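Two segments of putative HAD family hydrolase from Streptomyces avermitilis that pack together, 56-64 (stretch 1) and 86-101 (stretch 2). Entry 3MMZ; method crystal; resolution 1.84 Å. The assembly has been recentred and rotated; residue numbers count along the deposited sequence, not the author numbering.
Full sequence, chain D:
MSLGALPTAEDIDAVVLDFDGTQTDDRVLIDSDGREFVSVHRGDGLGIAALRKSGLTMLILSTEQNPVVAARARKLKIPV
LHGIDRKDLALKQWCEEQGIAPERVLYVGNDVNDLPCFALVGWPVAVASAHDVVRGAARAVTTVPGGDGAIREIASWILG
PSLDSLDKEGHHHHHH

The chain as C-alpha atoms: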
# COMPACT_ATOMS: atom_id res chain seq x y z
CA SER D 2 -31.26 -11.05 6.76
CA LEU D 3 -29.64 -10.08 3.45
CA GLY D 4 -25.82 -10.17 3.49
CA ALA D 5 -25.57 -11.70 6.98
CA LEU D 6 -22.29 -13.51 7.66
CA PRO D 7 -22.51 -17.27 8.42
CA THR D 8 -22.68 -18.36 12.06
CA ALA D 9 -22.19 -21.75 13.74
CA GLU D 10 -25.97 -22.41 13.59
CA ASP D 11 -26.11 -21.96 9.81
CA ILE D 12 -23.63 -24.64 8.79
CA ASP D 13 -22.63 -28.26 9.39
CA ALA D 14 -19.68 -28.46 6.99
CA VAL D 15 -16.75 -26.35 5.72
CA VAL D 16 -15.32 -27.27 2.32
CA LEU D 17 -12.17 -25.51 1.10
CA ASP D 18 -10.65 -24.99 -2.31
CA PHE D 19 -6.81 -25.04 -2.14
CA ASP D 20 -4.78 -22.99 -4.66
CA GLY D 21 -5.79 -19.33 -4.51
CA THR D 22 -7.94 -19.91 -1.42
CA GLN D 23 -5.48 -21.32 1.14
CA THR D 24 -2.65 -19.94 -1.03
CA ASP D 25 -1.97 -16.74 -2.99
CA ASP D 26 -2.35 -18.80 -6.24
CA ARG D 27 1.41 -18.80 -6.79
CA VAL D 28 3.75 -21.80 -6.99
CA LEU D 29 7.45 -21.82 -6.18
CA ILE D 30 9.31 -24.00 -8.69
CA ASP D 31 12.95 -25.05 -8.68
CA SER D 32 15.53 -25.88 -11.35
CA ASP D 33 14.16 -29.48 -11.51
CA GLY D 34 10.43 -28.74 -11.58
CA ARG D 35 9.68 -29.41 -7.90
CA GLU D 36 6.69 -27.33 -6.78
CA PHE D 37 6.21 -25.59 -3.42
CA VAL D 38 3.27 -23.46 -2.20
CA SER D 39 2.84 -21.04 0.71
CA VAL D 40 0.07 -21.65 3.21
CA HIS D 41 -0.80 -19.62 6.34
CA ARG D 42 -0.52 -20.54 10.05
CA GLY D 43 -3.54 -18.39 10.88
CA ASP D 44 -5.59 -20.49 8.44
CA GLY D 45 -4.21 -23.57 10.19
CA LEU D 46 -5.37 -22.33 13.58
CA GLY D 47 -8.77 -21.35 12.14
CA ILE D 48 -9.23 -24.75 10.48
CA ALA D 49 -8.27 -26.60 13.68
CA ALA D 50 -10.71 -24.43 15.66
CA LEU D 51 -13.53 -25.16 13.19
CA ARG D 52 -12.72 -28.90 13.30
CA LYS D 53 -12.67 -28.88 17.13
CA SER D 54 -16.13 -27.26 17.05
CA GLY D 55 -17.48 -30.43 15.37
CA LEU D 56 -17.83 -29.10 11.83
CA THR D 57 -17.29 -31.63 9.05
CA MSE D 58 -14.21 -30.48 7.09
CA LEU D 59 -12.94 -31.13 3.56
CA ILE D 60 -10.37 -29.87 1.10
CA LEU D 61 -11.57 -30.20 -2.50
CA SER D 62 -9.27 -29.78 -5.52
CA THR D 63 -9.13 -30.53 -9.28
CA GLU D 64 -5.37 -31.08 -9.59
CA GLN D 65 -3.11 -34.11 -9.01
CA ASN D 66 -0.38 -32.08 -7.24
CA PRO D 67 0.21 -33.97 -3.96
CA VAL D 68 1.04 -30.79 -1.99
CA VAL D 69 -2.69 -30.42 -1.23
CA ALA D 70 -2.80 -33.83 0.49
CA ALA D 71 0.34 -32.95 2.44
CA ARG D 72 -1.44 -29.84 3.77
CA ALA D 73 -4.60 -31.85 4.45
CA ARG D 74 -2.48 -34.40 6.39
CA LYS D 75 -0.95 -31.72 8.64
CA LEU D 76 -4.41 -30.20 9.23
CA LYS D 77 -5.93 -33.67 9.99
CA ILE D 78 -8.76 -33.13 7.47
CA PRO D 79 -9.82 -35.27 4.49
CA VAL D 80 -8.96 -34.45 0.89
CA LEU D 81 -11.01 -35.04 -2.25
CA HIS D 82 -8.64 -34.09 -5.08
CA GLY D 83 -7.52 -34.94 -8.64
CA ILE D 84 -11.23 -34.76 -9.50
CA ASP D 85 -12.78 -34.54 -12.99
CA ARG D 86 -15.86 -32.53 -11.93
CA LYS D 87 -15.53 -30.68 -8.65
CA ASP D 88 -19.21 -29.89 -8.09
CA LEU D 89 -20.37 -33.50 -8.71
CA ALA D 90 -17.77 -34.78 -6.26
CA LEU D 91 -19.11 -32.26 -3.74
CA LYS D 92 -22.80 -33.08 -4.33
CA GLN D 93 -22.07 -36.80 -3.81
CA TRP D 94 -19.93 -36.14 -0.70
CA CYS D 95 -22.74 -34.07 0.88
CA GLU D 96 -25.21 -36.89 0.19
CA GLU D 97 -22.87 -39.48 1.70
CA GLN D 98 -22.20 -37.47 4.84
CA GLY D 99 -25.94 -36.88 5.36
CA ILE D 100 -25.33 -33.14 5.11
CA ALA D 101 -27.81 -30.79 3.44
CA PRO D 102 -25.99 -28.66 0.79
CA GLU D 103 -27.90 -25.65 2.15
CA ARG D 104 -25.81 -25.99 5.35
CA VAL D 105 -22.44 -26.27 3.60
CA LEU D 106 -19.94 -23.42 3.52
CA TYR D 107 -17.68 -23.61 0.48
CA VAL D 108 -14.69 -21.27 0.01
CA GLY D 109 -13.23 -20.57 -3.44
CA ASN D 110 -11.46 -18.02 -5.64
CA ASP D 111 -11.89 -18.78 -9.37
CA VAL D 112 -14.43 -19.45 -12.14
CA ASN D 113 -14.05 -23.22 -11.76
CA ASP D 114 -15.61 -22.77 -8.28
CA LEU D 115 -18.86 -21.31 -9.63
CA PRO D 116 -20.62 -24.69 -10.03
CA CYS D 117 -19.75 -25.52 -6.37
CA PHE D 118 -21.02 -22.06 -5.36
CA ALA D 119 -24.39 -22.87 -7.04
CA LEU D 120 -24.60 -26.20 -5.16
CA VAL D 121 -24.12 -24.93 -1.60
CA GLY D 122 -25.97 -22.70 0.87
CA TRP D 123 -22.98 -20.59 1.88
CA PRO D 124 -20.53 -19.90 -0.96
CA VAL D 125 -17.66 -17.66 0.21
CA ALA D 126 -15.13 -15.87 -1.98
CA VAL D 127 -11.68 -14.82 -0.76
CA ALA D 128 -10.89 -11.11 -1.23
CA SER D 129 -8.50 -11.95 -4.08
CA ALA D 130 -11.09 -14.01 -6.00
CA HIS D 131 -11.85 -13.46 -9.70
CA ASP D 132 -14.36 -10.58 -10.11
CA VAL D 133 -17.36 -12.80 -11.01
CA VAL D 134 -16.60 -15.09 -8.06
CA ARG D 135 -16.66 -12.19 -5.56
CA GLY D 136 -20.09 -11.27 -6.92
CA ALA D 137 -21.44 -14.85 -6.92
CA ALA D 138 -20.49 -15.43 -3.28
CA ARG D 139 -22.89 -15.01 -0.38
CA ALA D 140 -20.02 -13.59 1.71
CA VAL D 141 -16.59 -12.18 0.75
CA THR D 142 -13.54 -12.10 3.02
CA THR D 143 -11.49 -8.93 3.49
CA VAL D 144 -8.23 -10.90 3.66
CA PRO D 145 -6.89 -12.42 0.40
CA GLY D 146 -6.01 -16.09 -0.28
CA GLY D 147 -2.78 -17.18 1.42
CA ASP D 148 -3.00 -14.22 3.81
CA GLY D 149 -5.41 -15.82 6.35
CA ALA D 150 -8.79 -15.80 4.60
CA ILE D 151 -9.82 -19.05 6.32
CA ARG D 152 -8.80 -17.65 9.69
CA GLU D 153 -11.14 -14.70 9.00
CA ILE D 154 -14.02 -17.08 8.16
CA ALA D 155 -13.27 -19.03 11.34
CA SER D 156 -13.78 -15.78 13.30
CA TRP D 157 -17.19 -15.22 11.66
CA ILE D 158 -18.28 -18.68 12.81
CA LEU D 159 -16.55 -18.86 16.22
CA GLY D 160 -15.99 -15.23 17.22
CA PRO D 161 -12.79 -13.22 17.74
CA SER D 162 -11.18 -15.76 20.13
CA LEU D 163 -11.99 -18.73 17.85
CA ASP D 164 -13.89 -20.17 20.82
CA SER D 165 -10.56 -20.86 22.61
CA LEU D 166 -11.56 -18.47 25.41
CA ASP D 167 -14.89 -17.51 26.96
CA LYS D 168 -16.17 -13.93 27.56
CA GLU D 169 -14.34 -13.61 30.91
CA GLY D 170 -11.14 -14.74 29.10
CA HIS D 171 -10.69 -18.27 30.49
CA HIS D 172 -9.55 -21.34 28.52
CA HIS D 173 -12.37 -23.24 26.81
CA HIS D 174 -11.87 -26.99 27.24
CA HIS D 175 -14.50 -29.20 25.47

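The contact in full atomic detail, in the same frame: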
# COMPACT_ATOMS: atom_id res chain seq x y z
N LEU D 56 -17.47 -29.28 13.23
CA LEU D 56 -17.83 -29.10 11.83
C LEU D 56 -17.15 -30.15 10.97
O LEU D 56 -15.98 -30.48 11.19
CB LEU D 56 -17.43 -27.70 11.34
CG LEU D 56 -18.31 -26.55 11.83
CD1 LEU D 56 -17.57 -25.24 11.63
CD2 LEU D 56 -19.64 -26.54 11.09
N THR D 57 -17.88 -30.69 10.00
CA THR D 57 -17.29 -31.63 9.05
C THR D 57 -16.46 -30.87 8.00
O THR D 57 -16.98 -29.98 7.31
CB THR D 57 -18.38 -32.50 8.38
OG1 THR D 57 -19.20 -33.10 9.39
CG2 THR D 57 -17.74 -33.59 7.53
N MSE D 58 -15.17 -31.21 7.91
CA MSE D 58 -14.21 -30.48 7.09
C MSE D 58 -13.83 -31.25 5.83
O MSE D 58 -13.94 -32.48 5.80
CB MSE D 58 -12.92 -30.19 7.87
CG MSE D 58 -13.11 -29.74 9.31
SE MSE D 58 -13.85 -27.93 9.43
CE MSE D 58 -12.51 -26.91 8.45
N LEU D 59 -13.38 -30.52 4.81
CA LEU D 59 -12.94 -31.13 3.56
C LEU D 59 -12.17 -30.14 2.72
O LEU D 59 -12.59 -29.00 2.57
CB LEU D 59 -14.15 -31.64 2.75
CG LEU D 59 -13.84 -32.39 1.45
CD1 LEU D 59 -13.17 -33.72 1.71
CD2 LEU D 59 -15.09 -32.56 0.60
N ILE D 60 -11.05 -30.60 2.16
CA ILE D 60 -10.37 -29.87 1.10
C ILE D 60 -10.68 -30.54 -0.24
O ILE D 60 -10.49 -31.76 -0.39
CB ILE D 60 -8.85 -29.82 1.33
CG1 ILE D 60 -8.56 -28.96 2.57
CG2 ILE D 60 -8.14 -29.28 0.10
CD1 ILE D 60 -7.12 -29.02 3.05
N LEU D 61 -11.15 -29.74 -1.18
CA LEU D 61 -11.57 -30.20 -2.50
C LEU D 61 -10.72 -29.53 -3.57
O LEU D 61 -10.62 -28.31 -3.60
CB LEU D 61 -13.05 -29.85 -2.70
CG LEU D 61 -13.79 -30.29 -3.96
CD1 LEU D 61 -13.89 -31.81 -4.02
CD2 LEU D 61 -15.17 -29.68 -3.98
N SER D 62 -10.10 -30.33 -4.44
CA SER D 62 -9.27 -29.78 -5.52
C SER D 62 -9.29 -30.61 -6.81
O SER D 62 -9.46 -31.82 -6.78
CB SER D 62 -7.82 -29.56 -5.04
OG SER D 62 -7.10 -28.77 -5.97
N THR D 63 -9.11 -29.92 -7.94
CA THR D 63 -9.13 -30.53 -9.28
C THR D 63 -7.80 -31.21 -9.63
O THR D 63 -7.78 -32.18 -10.38
CB THR D 63 -9.46 -29.46 -10.38
OG1 THR D 63 -10.59 -28.68 -9.98
CG2 THR D 63 -9.76 -30.11 -11.72
N GLU D 64 -6.69 -30.70 -9.09
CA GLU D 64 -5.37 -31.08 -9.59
C GLU D 64 -4.67 -32.21 -8.83
O GLU D 64 -4.88 -32.40 -7.63
CB GLU D 64 -4.47 -29.85 -9.70
CG GLU D 64 -3.62 -29.84 -10.97
CD GLU D 64 -3.13 -28.46 -11.33
OE1 GLU D 64 -3.42 -28.00 -12.46
OE2 GLU D 64 -2.46 -27.82 -10.49
N ARG D 86 -14.89 -33.59 -12.19
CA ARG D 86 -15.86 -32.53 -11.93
C ARG D 86 -16.09 -32.25 -10.45
O ARG D 86 -16.70 -33.04 -9.73
CB ARG D 86 -17.17 -32.78 -12.67
CG ARG D 86 -17.14 -32.25 -14.10
CD ARG D 86 -18.52 -32.17 -14.69
NE ARG D 86 -19.43 -31.35 -13.88
CZ ARG D 86 -20.75 -31.37 -14.02
NH1 ARG D 86 -21.32 -32.16 -14.91
NH2 ARG D 86 -21.51 -30.60 -13.25
N LYS D 87 -15.59 -31.10 -10.03
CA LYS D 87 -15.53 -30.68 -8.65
C LYS D 87 -16.90 -30.69 -7.98
O LYS D 87 -17.08 -31.28 -6.92
CB LYS D 87 -14.93 -29.27 -8.59
CG LYS D 87 -14.16 -28.98 -7.35
CD LYS D 87 -12.96 -28.09 -7.64
CE LYS D 87 -13.35 -26.64 -7.85
NZ LYS D 87 -12.15 -25.77 -7.66
N ASP D 88 -17.86 -30.03 -8.62
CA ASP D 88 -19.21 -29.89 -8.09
C ASP D 88 -19.94 -31.22 -7.89
O ASP D 88 -20.65 -31.40 -6.90
CB ASP D 88 -20.02 -28.94 -8.98
CG ASP D 88 -20.20 -29.46 -10.40
OD1 ASP D 88 -19.21 -29.92 -11.01
OD2 ASP D 88 -21.33 -29.41 -10.91
N LEU D 89 -19.78 -32.15 -8.83
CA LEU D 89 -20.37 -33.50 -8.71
C LEU D 89 -19.78 -34.27 -7.54
O LEU D 89 -20.50 -34.95 -6.80
CB LEU D 89 -20.17 -34.30 -9.99
CG LEU D 89 -20.83 -33.72 -11.24
CD1 LEU D 89 -20.49 -34.58 -12.44
CD2 LEU D 89 -22.33 -33.63 -11.03
N ALA D 90 -18.46 -34.15 -7.37
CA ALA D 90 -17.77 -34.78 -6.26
C ALA D 90 -18.32 -34.24 -4.94
O ALA D 90 -18.54 -35.00 -3.99
CB ALA D 90 -16.27 -34.55 -6.36
N LEU D 91 -18.57 -32.93 -4.91
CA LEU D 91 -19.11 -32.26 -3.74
C LEU D 91 -20.56 -32.65 -3.46
O LEU D 91 -20.92 -32.90 -2.30
CB LEU D 91 -18.98 -30.74 -3.90
CG LEU D 91 -19.54 -29.79 -2.82
CD1 LEU D 91 -19.08 -30.17 -1.42
CD2 LEU D 91 -19.11 -28.36 -3.16
N LYS D 92 -21.39 -32.69 -4.50
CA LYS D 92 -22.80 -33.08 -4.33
C LYS D 92 -22.90 -34.49 -3.73
O LYS D 92 -23.66 -34.71 -2.79
CB LYS D 92 -23.56 -32.99 -5.65
CG LYS D 92 -25.06 -33.22 -5.52
CD LYS D 92 -25.80 -32.74 -6.76
CE LYS D 92 -27.28 -33.07 -6.71
NZ LYS D 92 -27.54 -34.50 -7.02
N GLN D 93 -22.12 -35.42 -4.28
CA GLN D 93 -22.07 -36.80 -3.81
C GLN D 93 -21.56 -36.90 -2.36
O GLN D 93 -22.12 -37.63 -1.54
CB GLN D 93 -21.19 -37.64 -4.75
CG GLN D 93 -21.23 -39.15 -4.49
CD GLN D 93 -20.08 -39.91 -5.16
OE1 GLN D 93 -20.28 -40.63 -6.14
NE2 GLN D 93 -18.87 -39.74 -4.64
N TRP D 94 -20.50 -36.15 -2.05
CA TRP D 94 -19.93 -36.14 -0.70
C TRP D 94 -20.97 -35.67 0.33
O TRP D 94 -21.15 -36.32 1.37
CB TRP D 94 -18.67 -35.27 -0.66
CG TRP D 94 -17.99 -35.24 0.66
CD1 TRP D 94 -17.06 -36.12 1.13
CD2 TRP D 94 -18.15 -34.25 1.69
NE1 TRP D 94 -16.65 -35.76 2.39
CE2 TRP D 94 -17.30 -34.61 2.76
CE3 TRP D 94 -18.94 -33.10 1.81
CZ2 TRP D 94 -17.21 -33.86 3.93
CZ3 TRP D 94 -18.85 -32.35 2.99
CH2 TRP D 94 -17.99 -32.73 4.03
N CYS D 95 -21.66 -34.57 0.03
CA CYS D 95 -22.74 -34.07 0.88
C CYS D 95 -23.78 -35.14 1.16
O CYS D 95 -24.18 -35.34 2.31
CB CYS D 95 -23.43 -32.88 0.23
SG CYS D 95 -22.41 -31.40 0.20
N GLU D 96 -24.22 -35.81 0.10
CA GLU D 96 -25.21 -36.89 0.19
C GLU D 96 -24.73 -37.99 1.13
O GLU D 96 -25.48 -38.48 1.99
CB GLU D 96 -25.48 -37.48 -1.19
CG GLU D 96 -26.21 -36.57 -2.18
CD GLU D 96 -26.53 -37.29 -3.49
OE1 GLU D 96 -27.16 -38.38 -3.44
OE2 GLU D 96 -26.19 -36.76 -4.57
N GLU D 97 -23.47 -38.38 0.96
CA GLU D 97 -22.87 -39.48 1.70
C GLU D 97 -22.64 -39.17 3.16
O GLU D 97 -22.64 -40.07 4.00
CB GLU D 97 -21.54 -39.84 1.06
CG GLU D 97 -21.68 -40.42 -0.32
CD GLU D 97 -20.36 -40.67 -0.97
OE1 GLU D 97 -19.33 -40.19 -0.46
OE2 GLU D 97 -20.35 -41.37 -2.00
N GLN D 98 -22.41 -37.89 3.47
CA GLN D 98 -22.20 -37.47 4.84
C GLN D 98 -23.52 -37.21 5.57
O GLN D 98 -23.53 -36.99 6.78
CB GLN D 98 -21.34 -36.20 4.87
CG GLN D 98 -19.91 -36.37 4.34
CD GLN D 98 -19.07 -37.32 5.17
OE1 GLN D 98 -18.95 -37.16 6.39
NE2 GLN D 98 -18.48 -38.31 4.52
N GLY D 99 -24.62 -37.22 4.82
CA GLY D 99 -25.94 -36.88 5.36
C GLY D 99 -26.05 -35.40 5.68
O GLY D 99 -26.75 -35.01 6.61
N ILE D 100 -25.34 -34.58 4.90
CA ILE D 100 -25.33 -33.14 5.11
C ILE D 100 -26.07 -32.42 3.99
O ILE D 100 -25.76 -32.62 2.81
CB ILE D 100 -23.89 -32.58 5.24
CG1 ILE D 100 -23.15 -33.28 6.38
CG2 ILE D 100 -23.91 -31.05 5.43
CD1 ILE D 100 -21.65 -33.02 6.41
N ALA D 101 -27.03 -31.59 4.37
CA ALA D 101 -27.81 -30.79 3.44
C ALA D 101 -26.92 -29.70 2.83
O ALA D 101 -26.31 -28.93 3.57
CB ALA D 101 -29.01 -30.18 4.15
O HOH W 1 -9.47 -26.39 -8.43

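Helix 87-98 packs against strand 57-62 at an axis separation of 9.2 Å and runs nearly antiparallel to it (153°), so the start of the helix lies beside Thr63 and its end beside Thr57. No direct hydrogen bond crosses the contact, which rests mainly on apolar packing and buries 471 Å² in all. Arg86, at the N-cap position, points away from the strand; its guanidinium forms a salt bridge with Asp88 (NH2 to OD2, 2.6 Å), and its carbonyl O accepts the first helical bond, from Ala90 N at 3.1 Å. Lys87 turns toward the strand and uses both parts of its long side chain. Its aliphatic portion packs on Leu61 (Lys87 CG to Leu61 CD2, 3.6 Å) and passes Thr63 (Lys87 CD to Thr63 OG1, 3.4 Å), while its ammonium NZ donates to a water at 2.9 Å that also hydrogen-bonds Thr63 OG1 at 3.0 Å, making a bridge between the stretches. One turn on, Ala90 CB lies 4.3 Å from Leu61 CD1, and Leu91, directed sideways, brings its CB to 4.0 Å from Leu61 CD2; Leu61 thus touches Lys87, Ala90 and Leu91, the first two directed toward the strand and the third sideways. Trp94 follows, with chi1 t, its indole directed at Leu59 and Thr57. Leu59 CD2 stands over one face, 3.7 Å from the centroid of the five-membered ring and 13° off its normal, a CH-pi contact. The six-membered ring reaches farther, its CH2 atom coming within 3.6 Å of Thr57 CG2. Gln98 OE1 approaches the same methyl, Thr57 CG2, at 3.9 Å, without a polar partner across the contact. Gly99 then takes positive phi in a Schellman motif, with Gly99 N bonded to Glu96 O (3.2 Å) and Ile100 N to Cys95 O (2.9 Å). Beyond this turn Ile100 points back toward the strand, its CD1 3.9 Å from Thr57 CB.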